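Local coordinates for uncharacterized protein (PDB 3K4I), which is of unknown function but belongs to the RraA-like family, with a mixed beta sheet flanked by helices, and binds magnesium ions, at residues C[96-101]-C[121-126]; C[114-119]-C[133-138]; C[55-60]-C[86-91]. All coordinates share one frame; numbering follows the deposited sequence.

Contact 1: C[96-101]-C[121-126]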
loop_
_atom_site.group_PDB
_atom_site.type_symbol
_atom_site.label_atom_id
_atom_site.label_comp_id
_atom_site.label_asym_id
_atom_site.label_seq_id
_atom_site.Cartn_x
_atom_site.Cartn_y
_atom_site.Cartn_z
ATOM N N ASP C 96 -16.270 -3.588 1.277
ATOM C CA ASP C 96 -17.047 -3.571 2.528
ATOM C C ASP C 96 -17.176 -4.937 3.229
ATOM O O ASP C 96 -17.725 -5.041 4.328
ATOM C CB ASP C 96 -18.435 -2.953 2.295
ATOM C CG ASP C 96 -19.309 -3.799 1.380
ATOM O OD1 ASP C 96 -18.786 -4.463 0.457
ATOM O OD2 ASP C 96 -20.532 -3.786 1.581
ATOM N N CYS C 97 -16.650 -5.979 2.592
ATOM C CA CYS C 97 -16.595 -7.298 3.220
ATOM C C CYS C 97 -15.415 -8.052 2.625
ATOM O O CYS C 97 -14.918 -7.718 1.541
ATOM C CB CYS C 97 -17.895 -8.077 3.016
ATOM S SG CYS C 97 -18.437 -8.232 1.287
ATOM N N THR C 98 -14.963 -9.056 3.355
ATOM C CA THR C 98 -13.761 -9.821 2.971
ATOM C C THR C 98 -14.109 -11.256 2.594
ATOM O O THR C 98 -15.098 -11.825 3.082
ATOM C CB THR C 98 -12.747 -9.822 4.110
ATOM O OG1 THR C 98 -13.363 -10.352 5.286
ATOM C CG2 THR C 98 -12.272 -8.396 4.393
ATOM N N VAL C 99 -13.306 -11.837 1.710
ATOM C CA VAL C 99 -13.549 -13.189 1.227
ATOM C C VAL C 99 -12.289 -14.048 1.392
ATOM O O VAL C 99 -12.094 -15.019 0.655
ATOM C CB VAL C 99 -14.085 -13.243 -0.239
ATOM C CG1 VAL C 99 -15.516 -12.663 -0.344
ATOM C CG2 VAL C 99 -13.154 -12.564 -1.207
ATOM N N TRP C 100 -11.464 -13.695 2.374
ATOM C CA TRP C 100 -10.276 -14.530 2.740
ATOM C C TRP C 100 -9.840 -14.116 4.142
ATOM O O TRP C 100 -9.868 -12.924 4.473
ATOM C CB TRP C 100 -9.127 -14.294 1.784
ATOM C CG TRP C 100 -8.018 -15.314 1.947
ATOM C CD1 TRP C 100 -6.875 -15.177 2.676
ATOM C CD2 TRP C 100 -7.993 -16.623 1.381
ATOM N NE1 TRP C 100 -6.106 -16.344 2.588
ATOM C CE2 TRP C 100 -6.776 -17.239 1.798
ATOM C CE3 TRP C 100 -8.874 -17.332 0.537
ATOM C CZ2 TRP C 100 -6.429 -18.554 1.431
ATOM C CZ3 TRP C 100 -8.552 -18.643 0.182
ATOM C CH2 TRP C 100 -7.309 -19.237 0.617
ATOM N N GLY C 101 -9.457 -15.079 4.973
ATOM C CA GLY C 101 -8.975 -14.745 6.313
ATOM C C GLY C 101 -8.112 -15.869 6.858
ATOM O O GLY C 101 -7.592 -16.664 6.072
ATOM N N VAL C 121 -11.429 -7.666 -1.174
ATOM C CA VAL C 121 -10.488 -7.470 -0.060
ATOM C C VAL C 121 -10.413 -8.678 0.876
ATOM O O VAL C 121 -11.267 -9.588 0.805
ATOM C CB VAL C 121 -10.811 -6.170 0.722
ATOM C CG1 VAL C 121 -10.640 -4.959 -0.199
ATOM C CG2 VAL C 121 -12.215 -6.205 1.358
ATOM N N ALA C 122 -9.371 -8.703 1.709
ATOM C CA ALA C 122 -9.132 -9.811 2.646
ATOM C C ALA C 122 -8.979 -9.316 4.074
ATOM O O ALA C 122 -8.640 -8.150 4.288
ATOM C CB ALA C 122 -7.868 -10.591 2.230
ATOM N N ARG C 123 -9.191 -10.207 5.040
ATOM C CA ARG C 123 -8.955 -9.892 6.458
ATOM C C ARG C 123 -7.845 -10.756 7.025
ATOM O O ARG C 123 -7.284 -11.582 6.307
ATOM C CB ARG C 123 -10.240 -10.030 7.282
ATOM C CG ARG C 123 -10.761 -11.434 7.563
ATOM C CD ARG C 123 -12.060 -11.257 8.315
ATOM N NE ARG C 123 -12.625 -12.520 8.774
ATOM C CZ ARG C 123 -13.644 -12.587 9.619
ATOM N NH1 ARG C 123 -14.197 -11.457 10.071
ATOM N NH2 ARG C 123 -14.115 -13.765 9.990
ATOM N N ASP C 124 -7.543 -10.567 8.312
ATOM C CA ASP C 124 -6.505 -11.349 8.982
ATOM C C ASP C 124 -5.160 -11.211 8.288
ATOM O O ASP C 124 -4.393 -12.171 8.148
ATOM C CB ASP C 124 -6.942 -12.811 9.095
ATOM C CG ASP C 124 -8.029 -12.999 10.131
ATOM O OD1 ASP C 124 -7.884 -12.477 11.262
ATOM O OD2 ASP C 124 -9.035 -13.650 9.824
ATOM N N ILE C 125 -4.881 -9.984 7.876
ATOM C CA ILE C 125 -3.664 -9.631 7.180
ATOM C C ILE C 125 -2.416 -9.992 7.993
ATOM O O ILE C 125 -1.416 -10.428 7.435
ATOM C CB ILE C 125 -3.678 -8.129 6.804
ATOM C CG1 ILE C 125 -4.866 -7.824 5.869
ATOM C CG2 ILE C 125 -2.364 -7.703 6.152
ATOM C CD1 ILE C 125 -5.033 -8.767 4.657
ATOM N N ASP C 126 -2.492 -9.844 9.312
ATOM C CA ASP C 126 -1.351 -10.174 10.156
ATOM C C ASP C 126 -0.989 -11.657 10.114
ATOM O O ASP C 126 0.197 -11.999 10.101
ATOM C CB ASP C 126 -1.566 -9.652 11.583
ATOM C CG ASP C 126 -1.488 -8.127 11.658
ATOM O OD1 ASP C 126 -0.505 -7.530 11.151
ATOM O OD2 ASP C 126 -2.423 -7.514 12.205
HETATM O O HOH W 1 -14.269 -8.100 -1.082
#
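The backbones of T98 to G101 and V121 to R123 run past each other with end-to-end directions 42° apart, and two hydrogen bonds join them: V99 N to V121 O at 3.2 Å and R123 N to W100 O at 2.9 Å, the latter almost straight. A water extends this link by donating to C97 O and accepting from V121 N. Close by, V121 CG2 is pressed against C97 O at 3.1 Å. T98 sits with its methyl over the backbone of A122 and R123, CG2 lying 3.4 Å from A122 C. Its hydroxyl OG1 touches R123 CD at 3.4 Å, the two side chains crossing at about a right angle, while OG1 is also hydrogen-bonded to Q143 O. Threonine suits this place because one branch packs and the other is polar. The R123 chain, extended to NE (chi2 -177°, chi3 -174°), carries its guanidinium beyond T98 to M142 O and, as a salt bridge, to D30 of the second subunit. The small CB of A122 rests against W100 CB at 3.9 Å; the indole leads away to T116, while W100 CB also packs on I118. G101, at the N-cap of helix 102-110, has no side chain, which allows its CA to lie 3.7 Å from D124 OD2, the oxygen that accepts a hydrogen bond from D102 N. The D124 side chain is about 4 Å from a bound magnesium ion. Two loops each leading into a helix, with D124 near magnesium at a subunit boundary, are consistent with the metal site of RraA-like proteins.

Contact 2: C[114-119]-C[133-138]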
loop_
_atom_site.group_PDB
_atom_site.type_symbol
_atom_site.label_atom_id
_atom_site.label_comp_id
_atom_site.label_asym_id
_atom_site.label_seq_id
_atom_site.Cartn_x
_atom_site.Cartn_y
_atom_site.Cartn_z
ATOM N N LYS C 114 -1.399 -22.446 -3.486
ATOM C CA LYS C 114 -0.178 -21.630 -3.694
ATOM C C LYS C 114 -0.333 -20.147 -3.411
ATOM O O LYS C 114 0.651 -19.456 -3.134
ATOM C CB LYS C 114 0.373 -21.771 -5.131
ATOM C CG LYS C 114 0.520 -23.189 -5.676
ATOM C CD LYS C 114 1.681 -23.917 -5.052
ATOM C CE LYS C 114 3.024 -23.253 -5.320
ATOM N NZ LYS C 114 3.364 -23.259 -6.757
ATOM N N GLY C 115 -1.564 -19.651 -3.540
ATOM C CA GLY C 115 -1.824 -18.238 -3.329
ATOM C C GLY C 115 -3.288 -17.917 -3.603
ATOM O O GLY C 115 -4.059 -18.758 -4.108
ATOM N N THR C 116 -3.659 -16.695 -3.286
ATOM C CA THR C 116 -5.031 -16.242 -3.467
ATOM C C THR C 116 -5.004 -14.862 -4.074
ATOM O O THR C 116 -4.299 -13.974 -3.576
ATOM C CB THR C 116 -5.809 -16.227 -2.133
ATOM O OG1 THR C 116 -5.893 -17.569 -1.662
ATOM C CG2 THR C 116 -7.227 -15.762 -2.358
ATOM N N VAL C 117 -5.784 -14.704 -5.138
ATOM C CA VAL C 117 -5.906 -13.444 -5.877
ATOM C C VAL C 117 -7.353 -13.005 -5.673
ATOM O O VAL C 117 -8.253 -13.795 -5.966
ATOM C CB VAL C 117 -5.653 -13.699 -7.368
ATOM C CG1 VAL C 117 -5.917 -12.457 -8.175
ATOM C CG2 VAL C 117 -4.235 -14.172 -7.576
ATOM N N ILE C 118 -7.584 -11.757 -5.239
ATOM C CA ILE C 118 -8.940 -11.296 -4.902
ATOM C C ILE C 118 -9.341 -9.994 -5.570
ATOM O O ILE C 118 -8.694 -8.958 -5.380
ATOM C CB ILE C 118 -9.146 -11.139 -3.371
ATOM C CG1 ILE C 118 -8.689 -12.396 -2.634
ATOM C CG2 ILE C 118 -10.607 -10.888 -3.057
ATOM C CD1 ILE C 118 -8.704 -12.256 -1.126
ATOM N N ASP C 119 -10.431 -10.081 -6.333
ATOM C CA ASP C 119 -11.112 -8.903 -6.877
ATOM C C ASP C 119 -12.064 -8.483 -5.753
ATOM O O ASP C 119 -13.253 -8.773 -5.782
ATOM C CB ASP C 119 -11.829 -9.286 -8.182
ATOM C CG ASP C 119 -12.815 -8.221 -8.670
ATOM O OD1 ASP C 119 -12.530 -7.041 -8.503
ATOM O OD2 ASP C 119 -13.869 -8.614 -9.220
ATOM N N TYR C 133 2.051 -16.054 3.274
ATOM C CA TYR C 133 1.159 -16.617 2.260
ATOM C C TYR C 133 0.964 -15.602 1.123
ATOM O O TYR C 133 0.690 -14.429 1.379
ATOM C CB TYR C 133 -0.199 -16.958 2.865
ATOM C CG TYR C 133 -1.149 -17.545 1.841
ATOM C CD1 TYR C 133 -0.925 -18.834 1.335
ATOM C CD2 TYR C 133 -2.281 -16.843 1.397
ATOM C CE1 TYR C 133 -1.754 -19.402 0.406
ATOM C CE2 TYR C 133 -3.146 -17.420 0.449
ATOM C CZ TYR C 133 -2.869 -18.713 -0.035
ATOM O OH TYR C 133 -3.701 -19.306 -0.964
ATOM N N PRO C 134 1.102 -16.044 -0.139
ATOM C CA PRO C 134 0.996 -15.105 -1.237
ATOM C C PRO C 134 -0.448 -14.636 -1.511
ATOM O O PRO C 134 -1.218 -15.310 -2.193
ATOM C CB PRO C 134 1.597 -15.879 -2.419
ATOM C CG PRO C 134 2.487 -16.961 -1.742
ATOM C CD PRO C 134 1.602 -17.360 -0.601
ATOM N N LEU C 135 -0.779 -13.495 -0.922
ATOM C CA LEU C 135 -2.117 -12.893 -1.045
ATOM C C LEU C 135 -2.069 -11.634 -1.857
ATOM O O LEU C 135 -1.267 -10.725 -1.577
ATOM C CB LEU C 135 -2.654 -12.527 0.355
ATOM C CG LEU C 135 -3.986 -11.749 0.387
ATOM C CD1 LEU C 135 -5.011 -12.711 -0.106
ATOM C CD2 LEU C 135 -4.327 -11.321 1.797
ATOM N N PHE C 136 -2.977 -11.551 -2.825
ATOM C CA PHE C 136 -3.091 -10.389 -3.674
ATOM C C PHE C 136 -4.530 -9.934 -3.644
ATOM O O PHE C 136 -5.439 -10.757 -3.804
ATOM C CB PHE C 136 -2.643 -10.806 -5.067
ATOM C CG PHE C 136 -1.264 -11.359 -5.079
ATOM C CD1 PHE C 136 -0.173 -10.536 -5.366
ATOM C CD2 PHE C 136 -1.035 -12.688 -4.737
ATOM C CE1 PHE C 136 1.123 -11.046 -5.352
ATOM C CE2 PHE C 136 0.286 -13.203 -4.682
ATOM C CZ PHE C 136 1.358 -12.372 -4.991
ATOM N N SER C 137 -4.762 -8.642 -3.421
ATOM C CA SER C 137 -6.124 -8.159 -3.296
ATOM C C SER C 137 -6.176 -6.664 -3.517
ATOM O O SER C 137 -5.146 -6.010 -3.601
ATOM C CB SER C 137 -6.650 -8.445 -1.879
ATOM O OG SER C 137 -5.960 -7.648 -0.928
ATOM N N ARG C 138 -7.390 -6.128 -3.566
ATOM C CA ARG C 138 -7.581 -4.685 -3.672
ATOM C C ARG C 138 -7.422 -3.966 -2.339
ATOM O O ARG C 138 -7.644 -2.747 -2.232
ATOM C CB ARG C 138 -8.956 -4.376 -4.246
ATOM C CG ARG C 138 -9.127 -4.902 -5.671
ATOM C CD ARG C 138 -10.375 -4.334 -6.360
ATOM N NE ARG C 138 -10.585 -5.086 -7.603
ATOM C CZ ARG C 138 -9.831 -4.988 -8.701
ATOM N NH1 ARG C 138 -8.828 -4.138 -8.757
ATOM N NH2 ARG C 138 -10.101 -5.764 -9.767
#
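Y133 and T116 meet at their hydroxyls: Y133 OH is hydrogen-bonded to T116 OG1 at 2.9 Å, with OG1 close to the plane of the phenol ring, at its edge. CG of Y133 is anti to its backbone N (chi1 -180°), which starts the ring towards 114-119; tyrosine suits the place because its long ring delivers a hydroxyl to T116. Beside it G115 CA lies 3.2 Å from P134 O, where a side chain would clash. At the other end, D119 and R138 lie side by side and point the same way, their carboxylate and guanidinium planes 87° apart. The guanidinium grips one oxygen side-on, with R138 NE 2.9 Å and NH2 3.0 Å from D119 OD1, NE on the anti lone pair and NH2 from above the carboxylate plane. D119 OD2 has S90 OG as its partner, and R138 NH2 also pairs with D161, so neither charge is met by a single group. Between these ends the strands are parallel, 6° apart, bonded through T116 N to P134 O, F136 N to T116 O and I118 N to F136 O. I118 CD1 touches L135 CD1 at 3.9 Å on the face they share with T116; V117 and F136 occupy the other. The two strands belong to the beta-alpha-beta unit 115-119, 125-130, 135-137: helix 125-130 packs on Y133 and L135, helix 102-110 also covers Y133, and strand 85-90 flanks 115-119.

Contact 3: C[55-60]-C[86-91]; sequences GIAFTV and VIVSSN
Along I56 to V60 and V86 to S90 the flat groups that meet are peptide units, not rings, and each N-H donor stands at a different height from the carbonyl plane it meets. At one end V86 N reaches I56 O at 2.8 Å from 51° above the carbonyl plane; towards the other the donors come closer to the plane, and S90 N meets V60 O, also at 2.8 Å, nearly in line with the C=O bond. F58 N to V86 O, V88 N to F58 O and V60 N to V88 O complete the ladder. The strands are parallel in sense but cross at -32°, a twist in keeping with this change of approach. The phenyl ring of F58 shares a face with V60, I87 and S89 and turns to V154 and Q155. On that face V60 CG2 meets I87 CG2 at 3.9 Å, crossing at a slant, and V60 CB lies 3.6 Å from S89 OG. The opposite face has A57, T59, V86 and V88, where A57 CB touches V88 CG2 at 4.1 Å; the small methyl of alanine gives little bulk beside the branched valine. CG2 of V86 is anti to its own carbonyl carbon, beside the N, and comes to 3.4 Å from G55 N, a closeness that the lack of a side chain at G55 permits. The chemistry is thus that of a buried sheet centre: five interstrand hydrogen bonds satisfy the N-H and C=O groups that face each other, mostly apolar side chains cover both faces, and the hydroxyl of T59 is paired with V156 O.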
loop_
_atom_site.group_PDB
_atom_site.type_symbol
_atom_site.label_atom_id
_atom_site.label_comp_id
_atom_site.label_asym_id
_atom_site.label_seq_id
_atom_site.Cartn_x
_atom_site.Cartn_y
_atom_site.Cartn_z
ATOM N N GLY C 55 0.570 -20.902 -10.211
ATOM C CA GLY C 55 -0.299 -22.096 -10.112
ATOM C C GLY C 55 -1.507 -21.981 -11.020
ATOM O O GLY C 55 -1.614 -21.042 -11.827
ATOM N N ILE C 56 -2.401 -22.955 -10.900
ATOM C CA ILE C 56 -3.535 -23.089 -11.798
ATOM C C ILE C 56 -4.738 -22.433 -11.168
ATOM O O ILE C 56 -5.051 -22.724 -10.026
ATOM C CB ILE C 56 -3.823 -24.601 -12.002
ATOM C CG1 ILE C 56 -2.558 -25.301 -12.511
ATOM C CG2 ILE C 56 -5.021 -24.801 -12.898
ATOM C CD1 ILE C 56 -1.974 -24.736 -13.866
ATOM N N ALA C 57 -5.422 -21.578 -11.922
ATOM C CA ALA C 57 -6.562 -20.852 -11.396
ATOM C C ALA C 57 -7.674 -21.808 -10.991
ATOM O O ALA C 57 -8.082 -22.651 -11.792
ATOM C CB ALA C 57 -7.097 -19.866 -12.451
ATOM N N PHE C 58 -8.184 -21.632 -9.771
ATOM C CA PHE C 58 -9.400 -22.248 -9.325
ATOM C C PHE C 58 -10.280 -21.044 -8.995
ATOM O O PHE C 58 -9.913 -20.243 -8.123
ATOM C CB PHE C 58 -9.148 -23.060 -8.051
ATOM C CG PHE C 58 -10.385 -23.671 -7.476
ATOM C CD1 PHE C 58 -10.665 -25.018 -7.720
ATOM C CD2 PHE C 58 -11.304 -22.897 -6.743
ATOM C CE1 PHE C 58 -11.797 -25.621 -7.217
ATOM C CE2 PHE C 58 -12.481 -23.483 -6.240
ATOM C CZ PHE C 58 -12.712 -24.865 -6.467
ATOM N N THR C 59 -11.364 -20.898 -9.739
ATOM C CA THR C 59 -12.157 -19.660 -9.698
ATOM C C THR C 59 -13.307 -19.721 -8.703
ATOM O O THR C 59 -13.935 -20.772 -8.491
ATOM C CB THR C 59 -12.702 -19.305 -11.088
ATOM O OG1 THR C 59 -13.414 -20.425 -11.638
ATOM C CG2 THR C 59 -11.572 -18.942 -12.044
ATOM N N VAL C 60 -13.593 -18.583 -8.089
ATOM C CA VAL C 60 -14.673 -18.492 -7.101
ATOM C C VAL C 60 -15.419 -17.210 -7.435
ATOM O O VAL C 60 -14.796 -16.142 -7.520
ATOM C CB VAL C 60 -14.080 -18.349 -5.677
ATOM C CG1 VAL C 60 -15.205 -18.333 -4.638
ATOM C CG2 VAL C 60 -13.066 -19.481 -5.396
ATOM N N VAL C 86 -3.917 -21.755 -7.622
ATOM C CA VAL C 86 -4.016 -20.385 -7.110
ATOM C C VAL C 86 -5.515 -20.048 -7.137
ATOM O O VAL C 86 -6.116 -20.140 -8.172
ATOM C CB VAL C 86 -3.241 -19.417 -8.026
ATOM C CG1 VAL C 86 -3.531 -17.963 -7.699
ATOM C CG2 VAL C 86 -1.715 -19.696 -7.941
ATOM N N ILE C 87 -6.094 -19.662 -5.996
ATOM C CA ILE C 87 -7.518 -19.392 -5.893
ATOM C C ILE C 87 -7.710 -17.971 -6.408
ATOM O O ILE C 87 -6.959 -17.085 -6.018
ATOM C CB ILE C 87 -7.993 -19.513 -4.421
ATOM C CG1 ILE C 87 -8.007 -20.986 -3.982
ATOM C CG2 ILE C 87 -9.415 -18.838 -4.262
ATOM C CD1 ILE C 87 -8.239 -21.263 -2.443
ATOM N N VAL C 88 -8.679 -17.776 -7.304
ATOM C CA VAL C 88 -8.934 -16.443 -7.863
ATOM C C VAL C 88 -10.373 -16.174 -7.539
ATOM O O VAL C 88 -11.244 -16.862 -8.056
ATOM C CB VAL C 88 -8.698 -16.361 -9.378
ATOM C CG1 VAL C 88 -9.012 -14.926 -9.903
ATOM C CG2 VAL C 88 -7.259 -16.758 -9.713
ATOM N N SER C 89 -10.604 -15.185 -6.665
ATOM C CA SER C 89 -11.912 -14.935 -6.083
ATOM C C SER C 89 -12.418 -13.603 -6.532
ATOM O O SER C 89 -11.697 -12.596 -6.432
ATOM C CB SER C 89 -11.847 -14.953 -4.552
ATOM O OG SER C 89 -11.669 -16.276 -4.088
ATOM N N SER C 90 -13.644 -13.593 -7.008
ATOM C CA SER C 90 -14.237 -12.334 -7.509
ATOM C C SER C 90 -15.482 -11.965 -6.725
ATOM O O SER C 90 -16.450 -12.718 -6.681
ATOM C CB SER C 90 -14.454 -12.400 -9.031
ATOM O OG SER C 90 -14.879 -11.132 -9.531
ATOM N N ASN C 91 -15.432 -10.777 -6.120
ATOM C CA ASN C 91 -16.505 -10.285 -5.263
ATOM C C ASN C 91 -16.864 -8.848 -5.661
ATOM O O ASN C 91 -17.070 -7.953 -4.793
ATOM C CB ASN C 91 -16.088 -10.388 -3.790
ATOM C CG ASN C 91 -17.218 -10.045 -2.828
ATOM O OD1 ASN C 91 -18.400 -10.310 -3.114
ATOM N ND2 ASN C 91 -16.870 -9.426 -1.697
#

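Contacts 2 and 3 belong to one sheet, their centres about 9 Å apart, because strands 85-90 and 115-119 are neighbours; V117 N to I87 O at 2.8 Å probably bonds them, and the S90-D119 pair is a second link. Contact 1, two loop segments, the second running into helix 125-130, packs against this sheet, its centre about 10 Å from that of contact 2 and about 15 Å from that of contact 3. W100 touches both, placing CH2 at 3.2 Å from T116 OG1 and CZ3 at 3.7 Å from I87 CD1; V99 likewise meets I118 and N91. A bound magnesium ion lies on the contact 1 side, about 4 Å from the D124 side chain but about 13 Å from that of L135.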